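Local atomic coordinates of soluble lytic transglycosylase B3 (Pseudomonas aeruginosa, PDB entry 5ANZ), a protein that probably cleaves the glycan strands of bacterial peptidoglycan as a lytic transglycosylase, taking part in cell-wall turnover, and carries a bound calcium ion. Residues P359-R362 against S363-I366; E144-Y147 against G148-M151; E49-R52 against D53-Q57; I195-W198 against A199-G203. All coordinates share one frame; numbering follows the deposited sequence.

Contact 1. Residues P359-R362 against S363-I366; sequences PLSR and SQRI
The Arg365 guanidinium folds back over the backbone at the start of its own helix, one face lying 3.4 Å above Arg362 CA, with that atom offset toward the rim of the group. It does so next to a capping box: Ser361 is the N-cap of helix 362-374, and it and Gln364 bond to each other reciprocally. Ser361 N gives a nearly straight bond to Gln364 OE1 (2.8 Å, 169° at the hydrogen), the donor tilted from the plane of the side-chain carbonyl, while Gln364 N returns a longer one to Ser361 OG at 3.2 Å. Ser361 OG stands between its backbone N and carbonyl carbon (chi1 68°), which places it to accept from Gln364 N; Gln364 CG also packs on it at 3.1 Å. Glu91 OE2 accepts further bonds from the hydroxyls of Ser361 and Ser363, which ties this N-terminus to the loop around Glu91 and would probably be favoured by the positive end of the helix dipole. Leu360 reaches Pro411 on helix 411-417, so the cap is part of the packing of the putative peptidoglycan-binding domain. The bend of Arg365 at chi3 turns its guanidinium back toward Leu360, and Arg365 NE donates to Gly384 O, farther along the chain. The guanidinium plane of Arg362 is 82° from that of Arg365, and Ile366 CD1 lies over one face, 3.6 Å from Arg362 NH1. One water bridges the turn, donating to Leu360 O at 2.6 Å and accepting from Arg365 NH1.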
loop_
_atom_site.group_PDB
_atom_site.type_symbol
_atom_site.label_atom_id
_atom_site.label_comp_id
_atom_site.label_asym_id
_atom_site.label_seq_id
_atom_site.Cartn_x
_atom_site.Cartn_y
_atom_site.Cartn_z
ATOM N N PRO A 359 -18.677 -5.857 -4.111
ATOM C CA PRO A 359 -17.700 -6.764 -3.508
ATOM C C PRO A 359 -18.318 -7.588 -2.391
ATOM O O PRO A 359 -19.267 -7.139 -1.750
ATOM C CB PRO A 359 -16.641 -5.812 -2.959
ATOM C CG PRO A 359 -17.417 -4.588 -2.620
ATOM C CD PRO A 359 -18.442 -4.460 -3.710
ATOM N N LEU A 360 -17.792 -8.787 -2.172
ATOM C CA LEU A 360 -18.239 -9.610 -1.060
ATOM C C LEU A 360 -17.979 -8.916 0.273
ATOM O O LEU A 360 -16.921 -8.321 0.473
ATOM C CB LEU A 360 -17.538 -10.967 -1.083
ATOM C CG LEU A 360 -17.878 -11.867 -2.266
ATOM C CD1 LEU A 360 -17.176 -13.207 -2.127
ATOM C CD2 LEU A 360 -19.386 -12.060 -2.355
ATOM N N SER A 361 -18.944 -8.998 1.185
ATOM C CA SER A 361 -18.730 -8.512 2.543
ATOM C C SER A 361 -17.747 -9.428 3.267
ATOM O O SER A 361 -17.396 -10.501 2.759
ATOM C CB SER A 361 -20.047 -8.441 3.314
ATOM O OG SER A 361 -20.553 -9.741 3.561
ATOM N N ARG A 362 -17.300 -9.009 4.448
ATOM C CA ARG A 362 -16.356 -9.811 5.220
ATOM C C ARG A 362 -16.936 -11.186 5.576
ATOM O O ARG A 362 -16.277 -12.216 5.404
ATOM C CB ARG A 362 -15.936 -9.080 6.494
ATOM C CG ARG A 362 -14.874 -9.824 7.282
ATOM C CD ARG A 362 -14.590 -9.165 8.616
ATOM N NE ARG A 362 -13.679 -9.974 9.422
ATOM C CZ ARG A 362 -14.059 -11.010 10.163
ATOM N NH1 ARG A 362 -15.336 -11.366 10.201
ATOM N NH2 ARG A 362 -13.163 -11.689 10.866
ATOM N N SER A 363 -18.173 -11.208 6.062
ATOM C CA SER A 363 -18.800 -12.477 6.399
ATOM C C SER A 363 -19.006 -13.299 5.127
ATOM O O SER A 363 -18.940 -14.518 5.159
ATOM C CB SER A 363 -20.123 -12.267 7.134
ATOM O OG SER A 363 -21.043 -11.543 6.343
ATOM N N GLN A 364 -19.220 -12.623 4.002
ATOM C CA GLN A 364 -19.392 -13.325 2.732
ATOM C C GLN A 364 -18.101 -13.963 2.243
ATOM O O GLN A 364 -18.134 -15.026 1.602
ATOM C CB GLN A 364 -19.945 -12.374 1.667
ATOM C CG GLN A 364 -21.443 -12.148 1.793
ATOM C CD GLN A 364 -21.969 -11.120 0.814
ATOM O OE1 GLN A 364 -21.214 -10.310 0.279
ATOM N NE2 GLN A 364 -23.278 -11.149 0.576
ATOM N N ARG A 365 -16.966 -13.324 2.521
ATOM C CA ARG A 365 -15.681 -13.906 2.139
ATOM C C ARG A 365 -15.408 -15.180 2.935
ATOM O O ARG A 365 -14.855 -16.158 2.412
ATOM C CB ARG A 365 -14.547 -12.905 2.344
ATOM C CG ARG A 365 -14.593 -11.710 1.385
ATOM C CD ARG A 365 -13.305 -10.895 1.429
ATOM N NE ARG A 365 -13.048 -10.309 2.742
ATOM C CZ ARG A 365 -13.501 -9.122 3.134
ATOM N NH1 ARG A 365 -14.250 -8.388 2.320
ATOM N NH2 ARG A 365 -13.209 -8.668 4.343
ATOM N N ILE A 366 -15.788 -15.166 4.206
ATOM C CA ILE A 366 -15.645 -16.344 5.050
ATOM C C ILE A 366 -16.579 -17.434 4.577
ATOM O O ILE A 366 -16.192 -18.609 4.484
ATOM C CB ILE A 366 -15.924 -16.001 6.530
ATOM C CG1 ILE A 366 -14.749 -15.203 7.092
ATOM C CG2 ILE A 366 -16.178 -17.268 7.350
ATOM C CD1 ILE A 366 -15.096 -14.400 8.334
HETATM O O HOH W 1 -22.427 -8.408 -1.485
HETATM O O HOH W 2 -14.662 -8.557 -0.862
#

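Contact 2. Residues E144-Y147 against G148-M151; sequences ESNY and GSHM
Ser145 O receives two backbone donors: His150 N at 2.8 Å, standing above the carbonyl plane, and Gly148 N in a weak bond at 3.1 Å. The same Gly148 N also donates to Ser145 OG (2.9 Å), a hydroxyl set between its own backbone N and carbonyl carbon (chi1 69°) and bonded as well to Gln204 O. Helix 134-145 gives way here to a type I' beta turn from Asn146 to Ser149, with Tyr147 and Gly148 at its corners, both with positive phi; Asn146, the first residue to leave helical angles, has positive phi too. Gly148, with phi 92°, has backbone angles at which a CB would press on Tyr147 O. The turn's own bond, Ser149 N to Asn146 O, is weak. Side chains are linked beside it: Asn146 ND2 donates to Ser149 OG at 2.9 Å, with the hydroxyl tilted out of the amide plane, and Ser149 OG lies in plane at the edge of the His150 ring, 2.8 Å from ND1. The Asn146 amide and the His150 imidazole point the same way, their planes 65° apart. Preceding the turn, Glu144 touches Tyr326, an N-acetylglucosamine-binding residue, while Tyr147 packs on helix 106-118, its OH bonded to Arg108 O.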
loop_
_atom_site.group_PDB
_atom_site.type_symbol
_atom_site.label_atom_id
_atom_site.label_comp_id
_atom_site.label_asym_id
_atom_site.label_seq_id
_atom_site.Cartn_x
_atom_site.Cartn_y
_atom_site.Cartn_z
ATOM N N GLU A 144 -0.183 8.832 0.338
ATOM C CA GLU A 144 0.131 8.540 1.738
ATOM C C GLU A 144 -0.422 9.575 2.697
ATOM O O GLU A 144 -0.956 9.203 3.749
ATOM C CB GLU A 144 1.646 8.407 1.936
ATOM C CG GLU A 144 2.186 7.134 1.311
ATOM C CD GLU A 144 1.648 5.892 1.998
ATOM O OE1 GLU A 144 1.423 5.956 3.226
ATOM O OE2 GLU A 144 1.428 4.860 1.325
ATOM N N SER A 145 -0.305 10.862 2.358
ATOM C CA SER A 145 -0.735 11.906 3.298
ATOM C C SER A 145 -1.370 13.115 2.624
ATOM O O SER A 145 -1.424 14.191 3.214
ATOM C CB SER A 145 0.455 12.374 4.132
ATOM O OG SER A 145 1.398 13.082 3.338
ATOM N N ASN A 146 -1.842 12.957 1.384
ATOM C CA ASN A 146 -2.357 14.102 0.640
ATOM C C ASN A 146 -1.335 15.245 0.583
ATOM O O ASN A 146 -1.665 16.401 0.830
ATOM C CB ASN A 146 -3.661 14.600 1.259
ATOM C CG ASN A 146 -4.532 15.305 0.250
ATOM O OD1 ASN A 146 -4.561 14.936 -0.928
ATOM N ND2 ASN A 146 -5.235 16.338 0.694
ATOM N N TYR A 147 -0.095 14.895 0.260
ATOM C CA TYR A 147 1.001 15.853 0.110
ATOM C C TYR A 147 1.268 16.591 1.423
ATOM O O TYR A 147 1.601 17.777 1.424
ATOM C CB TYR A 147 0.701 16.844 -1.016
ATOM C CG TYR A 147 0.152 16.185 -2.272
ATOM C CD1 TYR A 147 0.973 15.459 -3.117
ATOM C CD2 TYR A 147 -1.183 16.337 -2.633
ATOM C CE1 TYR A 147 0.485 14.871 -4.265
ATOM C CE2 TYR A 147 -1.686 15.747 -3.789
ATOM C CZ TYR A 147 -0.844 15.014 -4.598
ATOM O OH TYR A 147 -1.358 14.445 -5.729
ATOM N N GLY A 148 1.101 15.861 2.523
ATOM C CA GLY A 148 1.379 16.392 3.850
ATOM C C GLY A 148 0.219 17.026 4.594
ATOM O O GLY A 148 0.401 17.509 5.721
ATOM N N SER A 149 -0.975 17.056 4.010
ATOM C CA SER A 149 -2.099 17.688 4.697
ATOM C C SER A 149 -2.872 16.726 5.610
ATOM O O SER A 149 -3.673 17.161 6.435
ATOM C CB SER A 149 -3.051 18.309 3.679
ATOM O OG SER A 149 -3.801 17.309 3.027
ATOM N N HIS A 150 -2.644 15.422 5.456
ATOM C CA HIS A 150 -3.349 14.426 6.265
ATOM C C HIS A 150 -2.368 13.376 6.758
ATOM O O HIS A 150 -2.248 12.291 6.177
ATOM C CB HIS A 150 -4.476 13.786 5.465
ATOM C CG HIS A 150 -5.654 14.690 5.267
ATOM N ND1 HIS A 150 -5.615 15.799 4.447
ATOM C CD2 HIS A 150 -6.899 14.662 5.802
ATOM C CE1 HIS A 150 -6.786 16.408 4.478
ATOM N NE2 HIS A 150 -7.584 15.739 5.293
ATOM N N MET A 151 -1.661 13.715 7.830
ATOM C CA MET A 151 -0.645 12.859 8.412
ATOM C C MET A 151 -1.192 12.052 9.591
ATOM O O MET A 151 -0.532 11.167 10.134
ATOM C CB MET A 151 0.538 13.716 8.856
ATOM C CG MET A 151 1.171 14.503 7.731
ATOM S SD MET A 151 2.618 15.414 8.292
ATOM C CE MET A 151 1.923 17.021 8.664
#

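Contact 3. Residues E49-R52 against D53-Q57; sequences EQWR and DAFRQ
With CG anti to the backbone N in both residues (chi1 164° in Trp51, 175° in Phe55), the two aromatic side chains leave the helix side by side and point the same way. Their planes are only 5° apart, yet the rings are slid so far past each other that they barely overlap, the Phe55 centroid lying 5.3 Å from that of the Trp51 six-membered ring. The closer meeting is a CH-pi contact: Phe55 CB sits over one face of the indole, 4.1 Å from the same centroid. In the backbone, Phe55 N donates to Trp51 O at 2.8 Å, one of four successive i to i+4 bonds that begin with Asp53 N to Glu49 O.

Arg52 and Asp53 form a long salt bridge, NE to OD1 at 3.6 Å. The bend of Arg52 at chi3 turns its guanidinium so that OD1 lies at the edge, in plane, although the carboxylate is turned out of that plane. Arg56 pairs with Asp70 on helix 66-73. Trp51 packs on Ala161, Ala164 and Leu177, and Phe55 on Phe69, Leu177 and Leu181. The i to i+4 pair Trp51 and Phe55 thus forms the buried side of an amphipathic helix, whose Gln50, Asp53 and Ala54 are exposed.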
loop_
_atom_site.group_PDB
_atom_site.type_symbol
_atom_site.label_atom_id
_atom_site.label_comp_id
_atom_site.label_asym_id
_atom_site.label_seq_id
_atom_site.Cartn_x
_atom_site.Cartn_y
_atom_site.Cartn_z
ATOM N N GLU A 49 0.121 2.261 33.770
ATOM C CA GLU A 49 1.304 2.725 34.479
ATOM C C GLU A 49 2.231 1.555 34.792
ATOM O O GLU A 49 3.452 1.671 34.673
ATOM C CB GLU A 49 0.919 3.453 35.770
ATOM C CG GLU A 49 0.179 4.767 35.554
ATOM C CD GLU A 49 -1.249 4.572 35.073
ATOM O OE1 GLU A 49 -1.695 3.410 34.969
ATOM O OE2 GLU A 49 -1.927 5.585 34.798
ATOM N N GLN A 50 1.653 0.429 35.201
ATOM C CA GLN A 50 2.442 -0.773 35.438
ATOM C C GLN A 50 3.119 -1.215 34.145
ATOM O O GLN A 50 4.315 -1.501 34.130
ATOM C CB GLN A 50 1.572 -1.901 36.002
ATOM C CG GLN A 50 1.346 -1.822 37.513
ATOM C CD GLN A 50 0.220 -2.726 37.980
ATOM O OE1 GLN A 50 -0.468 -3.350 37.170
ATOM N NE2 GLN A 50 0.025 -2.804 39.293
ATOM N N TRP A 51 2.362 -1.263 33.055
ATOM C CA TRP A 51 2.960 -1.644 31.789
ATOM C C TRP A 51 4.073 -0.658 31.422
ATOM O O TRP A 51 5.140 -1.063 30.966
ATOM C CB TRP A 51 1.923 -1.714 30.657
ATOM C CG TRP A 51 2.620 -1.731 29.336
ATOM C CD1 TRP A 51 3.061 -2.829 28.651
ATOM C CD2 TRP A 51 3.018 -0.590 28.567
ATOM N NE1 TRP A 51 3.699 -2.434 27.494
ATOM C CE2 TRP A 51 3.688 -1.066 27.425
ATOM C CE3 TRP A 51 2.877 0.789 28.740
ATOM C CZ2 TRP A 51 4.205 -0.209 26.451
ATOM C CZ3 TRP A 51 3.390 1.640 27.767
ATOM C CH2 TRP A 51 4.049 1.137 26.645
ATOM N N ARG A 52 3.826 0.633 31.634
ATOM C CA ARG A 52 4.786 1.667 31.242
ATOM C C ARG A 52 6.085 1.594 32.049
ATOM O O ARG A 52 7.179 1.708 31.490
ATOM C CB ARG A 52 4.165 3.056 31.397
ATOM C CG ARG A 52 5.093 4.181 31.014
ATOM C CD ARG A 52 4.539 5.491 31.504
ATOM N NE ARG A 52 4.494 5.503 32.961
ATOM C CZ ARG A 52 3.637 6.212 33.684
ATOM N NH1 ARG A 52 2.744 6.985 33.088
ATOM N NH2 ARG A 52 3.678 6.142 35.005
ATOM N N ASP A 53 5.968 1.426 33.358
ATOM C CA ASP A 53 7.160 1.381 34.191
ATOM C C ASP A 53 7.994 0.162 33.833
ATOM O O ASP A 53 9.222 0.219 33.855
ATOM C CB ASP A 53 6.792 1.373 35.673
ATOM C CG ASP A 53 6.152 2.674 36.115
ATOM O OD1 ASP A 53 6.354 3.701 35.429
ATOM O OD2 ASP A 53 5.448 2.670 37.144
ATOM N N ALA A 54 7.319 -0.932 33.489
ATOM C CA ALA A 54 8.007 -2.151 33.083
ATOM C C ALA A 54 8.652 -1.955 31.714
ATOM O O ALA A 54 9.778 -2.401 31.487
ATOM C CB ALA A 54 7.045 -3.336 33.063
ATOM N N PHE A 55 7.947 -1.280 30.807
ATOM C CA PHE A 55 8.516 -1.003 29.493
ATOM C C PHE A 55 9.688 -0.025 29.597
ATOM O O PHE A 55 10.626 -0.089 28.811
ATOM C CB PHE A 55 7.467 -0.446 28.526
ATOM C CG PHE A 55 8.042 -0.039 27.196
ATOM C CD1 PHE A 55 8.550 -0.994 26.320
ATOM C CD2 PHE A 55 8.103 1.292 26.834
ATOM C CE1 PHE A 55 9.094 -0.617 25.097
ATOM C CE2 PHE A 55 8.646 1.673 25.615
ATOM C CZ PHE A 55 9.147 0.709 24.747
ATOM N N ARG A 56 9.638 0.875 30.576
ATOM C CA ARG A 56 10.702 1.858 30.738
ATOM C C ARG A 56 12.028 1.141 30.993
ATOM O O ARG A 56 13.084 1.590 30.544
ATOM C CB ARG A 56 10.374 2.830 31.881
ATOM C CG ARG A 56 11.349 4.003 32.057
ATOM C CD ARG A 56 10.869 4.915 33.197
ATOM N NE ARG A 56 11.518 6.226 33.234
ATOM C CZ ARG A 56 12.544 6.527 34.026
ATOM N NH1 ARG A 56 13.048 5.607 34.832
ATOM N NH2 ARG A 56 13.074 7.746 34.010
ATOM N N GLN A 57 11.963 0.017 31.701
ATOM C CA GLN A 57 13.143 -0.809 31.913
ATOM C C GLN A 57 13.694 -1.335 30.587
ATOM O O GLN A 57 14.903 -1.333 30.368
ATOM C CB GLN A 57 12.828 -1.969 32.860
ATOM C CG GLN A 57 12.624 -1.537 34.300
ATOM C CD GLN A 57 13.866 -0.880 34.889
ATOM O OE1 GLN A 57 14.990 -1.173 34.478
ATOM N NE2 GLN A 57 13.666 0.017 35.849
#

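Contact 4. Residues I195-W198 against A199-G203; sequences IGSW and AGAMG
The backbone bonds run from Gly203 N to Ile195 O at 3.0 Å and from Ser197 N to Ala201 O at 2.8 Å, the latter with its donor in the carbonyl plane. They flank a single antiparallel bridge in which Gly196 and Met202 face each other, their CA atoms 4.1 Å apart. Gly196 CA comes within 3.0 Å of Ala201 O, where a side chain would collide. With the bond from Gly200 N to Ser197 O, these make a short beta hairpin, a type I turn (Ser197 to Gly200) followed by a G1 bulge at Gly200; the antiparallel neighbour of strand 195-196 is strand 154-155.

Among the side chains, Ser197 OG is the polar element: set between its own N and carbonyl carbon (chi1 81°), it accepts from Ala199 N at 3.3 Å and weakly from Ala201 N, so two amides converge on one hydroxyl.

The apolar element is a CH-pi contact. Ala199 CB stands over the centre of the Trp198 six-membered ring, 3.7 Å from its centroid and 6° off the normal. The indole meets Val82, Ala85 and Asp86 of helix 80-87, while Met202 packs on Pro209 and His212, its side chain about 7 Å from that of Thr211, an N-acetylglucosamine-binding residue.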
loop_
_atom_site.group_PDB
_atom_site.type_symbol
_atom_site.label_atom_id
_atom_site.label_comp_id
_atom_site.label_asym_id
_atom_site.label_seq_id
_atom_site.Cartn_x
_atom_site.Cartn_y
_atom_site.Cartn_z
ATOM N N ILE A 195 3.867 13.151 14.996
ATOM C CA ILE A 195 2.485 12.878 14.667
ATOM C C ILE A 195 2.400 11.793 13.599
ATOM O O ILE A 195 3.301 11.637 12.774
ATOM C CB ILE A 195 1.766 14.149 14.163
ATOM C CG1 ILE A 195 1.797 15.234 15.232
ATOM C CG2 ILE A 195 0.337 13.830 13.777
ATOM C CD1 ILE A 195 1.280 14.764 16.527
ATOM N N GLY A 196 1.309 11.044 13.629
ATOM C CA GLY A 196 1.080 10.022 12.618
ATOM C C GLY A 196 -0.275 9.347 12.791
ATOM O O GLY A 196 -1.167 9.843 13.508
ATOM N N SER A 197 -0.440 8.209 12.128
ATOM C CA SER A 197 -1.697 7.464 12.172
ATOM C C SER A 197 -1.817 6.577 13.409
ATOM O O SER A 197 -0.852 6.413 14.160
ATOM C CB SER A 197 -1.814 6.589 10.916
ATOM O OG SER A 197 -1.050 5.403 11.123
ATOM N N TRP A 198 -2.984 5.959 13.592
ATOM C CA TRP A 198 -3.241 5.106 14.756
ATOM C C TRP A 198 -2.268 3.935 14.861
ATOM O O TRP A 198 -2.040 3.411 15.952
ATOM C CB TRP A 198 -4.672 4.569 14.722
ATOM C CG TRP A 198 -4.927 3.590 13.623
ATOM C CD1 TRP A 198 -5.404 3.867 12.374
ATOM C CD2 TRP A 198 -4.710 2.179 13.671
ATOM N NE1 TRP A 198 -5.508 2.706 11.642
ATOM C CE2 TRP A 198 -5.091 1.657 12.414
ATOM C CE3 TRP A 198 -4.250 1.298 14.655
ATOM C CZ2 TRP A 198 -5.006 0.299 12.118
ATOM C CZ3 TRP A 198 -4.171 -0.055 14.359
ATOM C CH2 TRP A 198 -4.549 -0.539 13.101
ATOM N N ALA A 199 -1.695 3.529 13.727
ATOM C CA ALA A 199 -0.834 2.359 13.701
ATOM C C ALA A 199 0.638 2.731 13.710
ATOM O O ALA A 199 1.499 1.875 13.497
ATOM C CB ALA A 199 -1.144 1.505 12.477
ATOM N N GLY A 200 0.943 4.004 13.933
ATOM C CA GLY A 200 2.331 4.408 14.034
ATOM C C GLY A 200 2.993 4.857 12.743
ATOM O O GLY A 200 4.196 5.111 12.732
ATOM N N ALA A 201 2.229 4.961 11.655
ATOM C CA ALA A 201 2.771 5.496 10.405
ATOM C C ALA A 201 2.937 7.005 10.534
ATOM O O ALA A 201 1.980 7.703 10.869
ATOM C CB ALA A 201 1.847 5.161 9.222
ATOM N N MET A 202 4.133 7.514 10.260
ATOM C CA MET A 202 4.490 8.855 10.731
ATOM C C MET A 202 4.592 9.883 9.618
ATOM O O MET A 202 5.127 9.613 8.540
ATOM C CB MET A 202 5.825 8.820 11.480
ATOM C CG MET A 202 5.890 7.765 12.539
ATOM S SD MET A 202 7.446 7.892 13.454
ATOM C CE MET A 202 8.650 7.746 12.150
ATOM N N GLY A 203 4.108 11.081 9.894
ATOM C CA GLY A 203 4.497 12.230 9.099
ATOM C C GLY A 203 4.037 12.202 7.649
ATOM O O GLY A 203 3.036 11.587 7.323
#

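In the fold
From the N terminus, contact 3 comes first, inside helix 48-61, which it joins to helices 66-73, 156-166 and 170-186. Contact 2 then closes the turn after helix 134-145, and contact 4 closes the reversal after strand 195-196. All four follow in series along the chain, none nesting or crossing. Contacts 2 and 4 touch, Met151 CG lying 3.5 Å from Gly203 O, and Gln206 bonds to both Met151 O and Gly203 O; their centres are about 11 Å apart beside residues that bind N-acetylglucosamine. Contact 1 comes last, capping helix 362-374 in the putative peptidoglycan-binding domain, about 30 Å centre to centre from contact 2; Glu91 links it back to the earlier chain.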